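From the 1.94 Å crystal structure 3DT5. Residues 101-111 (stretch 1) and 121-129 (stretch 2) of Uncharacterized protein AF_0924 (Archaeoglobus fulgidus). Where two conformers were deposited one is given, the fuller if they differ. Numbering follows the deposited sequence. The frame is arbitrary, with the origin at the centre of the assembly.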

# COMPACT_ATOMS: atom_id res chain seq x y z
N LEU A 101 -3.28 -2.05 5.62
CA LEU A 101 -3.57 -1.18 4.49
C LEU A 101 -4.81 -1.64 3.69
O LEU A 101 -5.70 -0.85 3.31
CB LEU A 101 -2.34 -1.17 3.57
CG LEU A 101 -2.44 -0.50 2.17
CD1 LEU A 101 -2.53 0.99 2.33
CD2 LEU A 101 -1.16 -0.89 1.34
N TRP A 102 -4.87 -2.95 3.43
CA TRP A 102 -5.99 -3.51 2.68
C TRP A 102 -7.29 -3.34 3.49
O TRP A 102 -8.31 -2.88 2.96
CB TRP A 102 -5.75 -5.00 2.36
CG TRP A 102 -6.91 -5.53 1.54
CD1 TRP A 102 -7.97 -6.34 1.97
CD2 TRP A 102 -7.18 -5.21 0.18
NE1 TRP A 102 -8.84 -6.56 0.91
CE2 TRP A 102 -8.38 -5.88 -0.19
CE3 TRP A 102 -6.50 -4.46 -0.80
CZ2 TRP A 102 -8.92 -5.79 -1.48
CZ3 TRP A 102 -7.05 -4.38 -2.09
CH2 TRP A 102 -8.24 -5.04 -2.41
N GLU A 103 -7.29 -3.69 4.77
CA GLU A 103 -8.51 -3.47 5.58
C GLU A 103 -8.95 -1.99 5.57
O GLU A 103 -10.16 -1.68 5.41
CB GLU A 103 -8.32 -4.00 7.00
CG GLU A 103 -8.10 -5.54 7.08
CD GLU A 103 -9.15 -6.38 6.33
OE1 GLU A 103 -8.78 -7.32 5.56
OE2 GLU A 103 -10.37 -6.14 6.52
N GLU A 104 -8.01 -1.07 5.75
CA GLU A 104 -8.37 0.37 5.71
C GLU A 104 -8.93 0.76 4.36
O GLU A 104 -9.89 1.50 4.28
CB GLU A 104 -7.19 1.32 5.96
CG GLU A 104 -6.78 1.38 7.39
CD GLU A 104 -6.00 2.62 7.74
OE1 GLU A 104 -5.87 2.81 8.97
OE2 GLU A 104 -5.46 3.40 6.88
N PHE A 105 -8.27 0.31 3.31
CA PHE A 105 -8.71 0.59 1.94
C PHE A 105 -10.16 0.18 1.74
O PHE A 105 -10.93 0.95 1.21
CB PHE A 105 -7.78 -0.13 0.95
CG PHE A 105 -8.27 -0.11 -0.50
CD1 PHE A 105 -8.44 1.09 -1.19
CD2 PHE A 105 -8.54 -1.31 -1.15
CE1 PHE A 105 -8.88 1.11 -2.54
CE2 PHE A 105 -9.00 -1.32 -2.52
CZ PHE A 105 -9.14 -0.10 -3.20
N LEU A 106 -10.53 -1.03 2.12
CA LEU A 106 -11.92 -1.45 1.91
C LEU A 106 -12.88 -0.58 2.70
O LEU A 106 -14.00 -0.32 2.26
CB LEU A 106 -12.12 -2.88 2.38
CG LEU A 106 -11.39 -3.97 1.59
CD1 LEU A 106 -11.57 -5.31 2.33
CD2 LEU A 106 -11.84 -4.02 0.13
N GLU A 107 -12.47 -0.13 3.89
CA GLU A 107 -13.35 0.74 4.67
C GLU A 107 -13.47 2.11 3.98
O GLU A 107 -14.54 2.68 3.88
CB GLU A 107 -12.86 0.90 6.12
CG GLU A 107 -13.71 1.98 6.85
CD GLU A 107 -13.61 1.92 8.36
OE1 GLU A 107 -13.95 2.93 9.01
OE2 GLU A 107 -13.20 0.86 8.89
N VAL A 108 -12.36 2.65 3.48
CA VAL A 108 -12.43 3.96 2.80
C VAL A 108 -13.28 3.83 1.54
O VAL A 108 -14.10 4.72 1.21
CB VAL A 108 -11.00 4.55 2.50
CG1 VAL A 108 -11.11 5.89 1.72
CG2 VAL A 108 -10.25 4.80 3.81
N LEU A 109 -13.14 2.73 0.82
CA LEU A 109 -14.04 2.49 -0.34
C LEU A 109 -15.53 2.51 0.11
O LEU A 109 -16.36 3.16 -0.55
CB LEU A 109 -13.75 1.13 -0.97
CG LEU A 109 -12.76 1.07 -2.10
CD1 LEU A 109 -12.86 -0.33 -2.68
CD2 LEU A 109 -13.14 2.15 -3.15
N LYS A 110 -15.85 1.77 1.18
CA LYS A 110 -17.25 1.72 1.73
C LYS A 110 -17.73 3.13 2.09
O LYS A 110 -18.86 3.51 1.76
CB LYS A 110 -17.41 0.81 2.96
CG LYS A 110 -17.05 -0.68 2.76
CD LYS A 110 -17.44 -1.59 3.99
CE LYS A 110 -16.29 -2.61 4.42
NZ LYS A 110 -15.37 -2.16 5.64
N GLU A 111 -16.86 3.91 2.74
CA GLU A 111 -17.16 5.29 3.10
C GLU A 111 -17.40 6.18 1.87
O GLU A 111 -18.28 7.07 1.88
CB GLU A 111 -16.04 5.83 3.98
CG GLU A 111 -15.99 5.06 5.30
CD GLU A 111 -14.87 5.51 6.23
OE1 GLU A 111 -13.76 5.84 5.72
OE2 GLU A 111 -15.08 5.50 7.44
N SER A 121 -18.75 -2.17 -5.32
CA SER A 121 -18.03 -3.28 -5.92
C SER A 121 -16.73 -3.43 -5.15
O SER A 121 -15.75 -2.74 -5.44
CB SER A 121 -17.77 -3.02 -7.41
OG SER A 121 -17.23 -4.16 -8.04
N LEU A 122 -16.73 -4.30 -4.14
CA LEU A 122 -15.52 -4.49 -3.32
C LEU A 122 -14.58 -5.50 -3.96
O LEU A 122 -14.97 -6.65 -4.19
CB LEU A 122 -15.81 -4.85 -1.85
CG LEU A 122 -16.32 -3.78 -0.88
CD1 LEU A 122 -16.22 -4.27 0.55
CD2 LEU A 122 -15.61 -2.43 -1.00
N PRO A 123 -13.34 -5.06 -4.26
CA PRO A 123 -12.36 -5.87 -4.97
C PRO A 123 -11.89 -7.01 -4.10
O PRO A 123 -11.99 -6.91 -2.89
CB PRO A 123 -11.21 -4.88 -5.24
CG PRO A 123 -11.34 -3.81 -4.20
CD PRO A 123 -12.81 -3.73 -3.87
N GLU A 124 -11.40 -8.08 -4.71
CA GLU A 124 -10.82 -9.22 -4.00
C GLU A 124 -9.40 -8.85 -3.53
O GLU A 124 -8.74 -8.08 -4.17
CB GLU A 124 -10.75 -10.44 -4.92
CG GLU A 124 -12.12 -10.88 -5.43
CD GLU A 124 -12.99 -11.51 -4.33
OE1 GLU A 124 -13.83 -10.80 -3.71
OE2 GLU A 124 -12.83 -12.73 -4.08
N LYS A 125 -8.96 -9.40 -2.41
CA LYS A 125 -7.64 -9.04 -1.90
C LYS A 125 -6.54 -9.63 -2.79
O LYS A 125 -6.59 -10.83 -3.07
CB LYS A 125 -7.47 -9.58 -0.49
CG LYS A 125 -6.20 -9.05 0.20
CD LYS A 125 -6.11 -9.59 1.62
CE LYS A 125 -4.72 -9.32 2.19
NZ LYS A 125 -4.82 -9.74 3.62
N PRO A 126 -5.53 -8.83 -3.19
CA PRO A 126 -4.49 -9.47 -4.00
C PRO A 126 -3.44 -10.20 -3.16
O PRO A 126 -3.37 -10.02 -1.92
CB PRO A 126 -3.85 -8.28 -4.74
CG PRO A 126 -3.94 -7.17 -3.76
CD PRO A 126 -5.24 -7.39 -2.95
N ASP A 127 -2.62 -11.02 -3.83
CA ASP A 127 -1.42 -11.59 -3.23
C ASP A 127 -0.39 -10.48 -3.14
O ASP A 127 -0.19 -9.76 -4.09
CB ASP A 127 -0.89 -12.74 -4.12
CG ASP A 127 -1.89 -13.88 -4.23
OD1 ASP A 127 -2.66 -14.07 -3.27
OD2 ASP A 127 -1.95 -14.56 -5.27
N TRP A 128 0.27 -10.36 -1.99
CA TRP A 128 1.35 -9.38 -1.84
C TRP A 128 2.60 -9.93 -2.53
O TRP A 128 2.94 -11.11 -2.37
CB TRP A 128 1.61 -9.13 -0.36
CG TRP A 128 0.39 -8.59 0.34
CD1 TRP A 128 -0.18 -9.07 1.49
CD2 TRP A 128 -0.41 -7.47 -0.08
NE1 TRP A 128 -1.28 -8.30 1.83
CE2 TRP A 128 -1.44 -7.31 0.88
CE3 TRP A 128 -0.32 -6.55 -1.14
CZ2 TRP A 128 -2.38 -6.27 0.80
CZ3 TRP A 128 -1.26 -5.49 -1.21
CH2 TRP A 128 -2.28 -5.38 -0.25
N LEU A 129 3.25 -9.10 -3.33
CA LEU A 129 4.43 -9.56 -4.08
C LEU A 129 5.70 -9.33 -3.22
O LEU A 129 6.55 -8.48 -3.53
CB LEU A 129 4.53 -8.84 -5.42
CG LEU A 129 3.36 -9.18 -6.38
CD1 LEU A 129 3.44 -8.36 -7.61
CD2 LEU A 129 3.28 -10.67 -6.79
O HOH W 1 -6.22 -7.55 5.20

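A segment without regular secondary structure, residues 121-129, lies along one side of a helix, residues 101-111, that extends beyond both ends of the stretch. The helix satisfies its own backbone through i to i+4 hydrogen bonds, from Phe105 N to Leu101 O (2.8 Å) through Glu111 N to Glu107 O (2.9 Å). The two stretches run in opposing senses: Trp102 lies nearest Lys125 (CA to CA 7.4 Å), and Leu106 nearest Leu122 (CA to CA 7.0 Å). No direct hydrogen bond joins them; apolar and CH-pi packing account for most of the contact, which buries 487 Å² summed over both sides, and one water bridges it.

Leu101 points toward the segment but stops short of contact. Trp102, one turn before Leu106, is the centre of the interface and has the largest covered area, 124 Å². Its chi1 is t, and the indole reaches the run from Pro123 to Pro126. Over one face, Lys125 CG sits 3.6 Å from the centroid of the Trp102 five-membered ring, almost on the ring normal, while Pro126 CD lies 3.8 Å from the centroid of the six-membered ring. Both are CH-pi contacts with the electron-rich indole: the Pro126 CD hydrogens are slightly polarised by the adjacent ring nitrogen, whereas Lys125 CG is a methylene well down the chain from NZ. At the ring edge, Trp102 CZ2 approaches Pro123 O at 3.6 Å. Trp102 CH2 also packs against Pro123 CG at 3.8 Å. Trp102 CB lies at the edge of the Trp128 indole, 3.9 Å from Trp128 CZ2.

Glu103 starts sideways, yet its carboxylate joins the segment through water 1, which donates to Glu103 OE1 (2.6 Å) and accepts from Lys125 NZ (3.0 Å). The extended lysine thus lays its aliphatic part on the indole and brings NZ to the water, with a further hydrogen bond elsewhere in the structure. Glu104 is out of reach of the segment, its carboxylate oxygens hydrogen-bonded elsewhere in the structure.

Phe105 is buried and touches the segment lightly, its CE2 lying 3.8 Å from Pro123 CG. Leu106 begins sideways, but its CD2 comes within 4.1 Å of Pro123 CD and 4.2 Å of Leu122 CD2. Glu107 and Val108 make no contact with the segment. Leu109, one turn after Phe105, points toward the segment and places CD1 3.6 Å from Pro123 CD and 3.8 Å from Leu122 CD2, so Pro123 touches Trp102, Phe105, Leu106 and Leu109. At the exposed margin, Lys110 contributes only its aliphatic chain, with CE 4.2 Å from Leu122 CD1; Glu111 lies out of reach.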